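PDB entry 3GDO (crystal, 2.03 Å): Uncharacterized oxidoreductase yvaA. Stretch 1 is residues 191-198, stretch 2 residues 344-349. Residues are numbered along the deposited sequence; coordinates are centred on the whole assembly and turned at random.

Stretch 1, residues 191-198: GMPKAVTA
Stretch 2 344-349: RTIMLE

The two stretches pair as short antiparallel strands, their end-to-end directions 162° apart, and bury 447 Å² between them. Ala 195 lies across from Met 347 (CA to CA 4.1 Å) and Val 196 across from Ile 346 (CA to CA 5.4 Å). Backbones are extended, except at Lys 194, with phi/psi of -96/-11, just before its strand.

Val 196 and Ile 346 form the hydrogen-bonded pair: Val 196 N donates to Ile 346 O and Ile 346 N to Val 196 O, each at 2.9 Å. Leu 348 N donates to Lys 194 O at 3.0 Å.

Leu 348 covers the most surface. Its rotamer is m, t. Its CD1 lies 4.0 Å from Met 192 CE, 4.4 Å from Pro 193 CG and 4.2 Å from Val 196 CG2, so one branched apolar side chain meets three apolar neighbours. Met 192 is m, m, with chi3 at -91°; Val 196 is t.

Lys 194 contributes mainly through its backbone; its CB points sideways and its side-chain end (p, t, t, p) leads away, exposed.

Ala 195 is buried beside Met 347, on the same sheet face. Its CB sits 4.0 Å from Met 347 CG and 3.7 Å from Thr 345 CG2. Thr 197 and Thr 345, both m, share a hydrogen bond, OG1 to OG1, at 2.5 Å.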

# COMPACT_ATOMS: atom_id res chain seq x y z
N GLY B 191 -2.77 -17.14 10.47
CA GLY B 191 -2.01 -18.38 10.19
C GLY B 191 -1.06 -18.18 9.03
O GLY B 191 -0.78 -17.05 8.62
N MET B 192 -0.55 -19.27 8.48
CA MET B 192 0.41 -19.20 7.41
C MET B 192 -0.29 -18.95 6.09
O MET B 192 -1.37 -19.52 5.84
CB MET B 192 1.25 -20.49 7.33
CG MET B 192 2.40 -20.62 8.41
SD MET B 192 3.67 -19.31 8.36
CE MET B 192 4.84 -20.04 7.27
N PRO B 193 0.33 -18.12 5.21
CA PRO B 193 -0.20 -17.88 3.87
C PRO B 193 0.17 -19.02 2.92
O PRO B 193 0.94 -19.90 3.27
CB PRO B 193 0.53 -16.59 3.44
CG PRO B 193 1.86 -16.69 4.12
CD PRO B 193 1.57 -17.35 5.46
N LYS B 194 -0.34 -19.00 1.70
CA LYS B 194 0.10 -20.04 0.80
C LYS B 194 1.24 -19.62 -0.11
O LYS B 194 1.86 -20.47 -0.74
CB LYS B 194 -1.04 -20.65 0.01
CG LYS B 194 -2.01 -19.71 -0.62
CD LYS B 194 -3.19 -20.58 -1.09
CE LYS B 194 -4.37 -19.77 -1.61
NZ LYS B 194 -4.10 -19.27 -2.99
N ALA B 195 1.55 -18.31 -0.13
CA ALA B 195 2.66 -17.85 -0.94
C ALA B 195 3.10 -16.48 -0.47
O ALA B 195 2.36 -15.80 0.27
CB ALA B 195 2.29 -17.86 -2.42
N VAL B 196 4.32 -16.10 -0.86
CA VAL B 196 4.88 -14.79 -0.52
C VAL B 196 5.45 -14.23 -1.80
O VAL B 196 6.17 -14.94 -2.53
CB VAL B 196 6.03 -14.92 0.53
CG1 VAL B 196 6.72 -13.57 0.83
CG2 VAL B 196 5.52 -15.56 1.82
N THR B 197 5.13 -12.97 -2.10
CA THR B 197 5.74 -12.27 -3.24
C THR B 197 6.40 -11.01 -2.66
O THR B 197 5.76 -10.27 -1.88
CB THR B 197 4.69 -11.98 -4.32
OG1 THR B 197 4.03 -13.20 -4.71
CG2 THR B 197 5.33 -11.32 -5.60
N ALA B 198 7.65 -10.73 -2.98
CA ALA B 198 8.31 -9.64 -2.25
C ALA B 198 9.36 -8.91 -3.07
O ALA B 198 9.98 -9.49 -3.97
CB ALA B 198 8.94 -10.18 -0.95
N ARG B 344 10.14 -13.92 -8.35
CA ARG B 344 8.95 -14.70 -8.59
C ARG B 344 8.24 -14.94 -7.28
O ARG B 344 8.81 -14.73 -6.20
CB ARG B 344 9.29 -16.07 -9.26
CG ARG B 344 10.16 -17.06 -8.40
CD ARG B 344 10.43 -18.44 -9.11
NE ARG B 344 11.11 -19.38 -8.21
CZ ARG B 344 10.49 -20.16 -7.32
NH1 ARG B 344 9.15 -20.15 -7.20
NH2 ARG B 344 11.19 -20.94 -6.52
N THR B 345 7.01 -15.41 -7.36
CA THR B 345 6.28 -15.77 -6.16
C THR B 345 6.85 -17.08 -5.58
O THR B 345 7.15 -18.02 -6.34
CB THR B 345 4.81 -15.87 -6.48
OG1 THR B 345 4.37 -14.54 -6.85
CG2 THR B 345 4.00 -16.37 -5.30
N ILE B 346 7.10 -17.10 -4.28
CA ILE B 346 7.57 -18.32 -3.59
C ILE B 346 6.40 -18.94 -2.86
O ILE B 346 5.86 -18.34 -1.91
CB ILE B 346 8.72 -18.03 -2.60
CG1 ILE B 346 9.91 -17.41 -3.32
CG2 ILE B 346 9.23 -19.33 -1.87
CD1 ILE B 346 10.36 -18.15 -4.54
N MET B 347 5.99 -20.12 -3.31
CA MET B 347 4.90 -20.86 -2.66
C MET B 347 5.40 -21.64 -1.44
O MET B 347 6.57 -22.00 -1.39
CB MET B 347 4.19 -21.76 -3.68
CG MET B 347 2.67 -21.60 -3.65
SD MET B 347 1.88 -21.51 -5.29
CE MET B 347 0.21 -21.05 -4.79
N LEU B 348 4.53 -21.88 -0.45
CA LEU B 348 4.93 -22.53 0.82
C LEU B 348 4.09 -23.74 1.19
O LEU B 348 2.87 -23.62 1.30
CB LEU B 348 4.80 -21.55 1.98
CG LEU B 348 5.42 -20.16 1.96
CD1 LEU B 348 5.11 -19.50 3.28
CD2 LEU B 348 6.92 -20.25 1.73
N GLU B 349 4.71 -24.89 1.45
CA GLU B 349 3.94 -26.11 1.79
C GLU B 349 3.67 -26.22 3.30
O GLU B 349 3.32 -25.23 3.96
CB GLU B 349 4.63 -27.38 1.27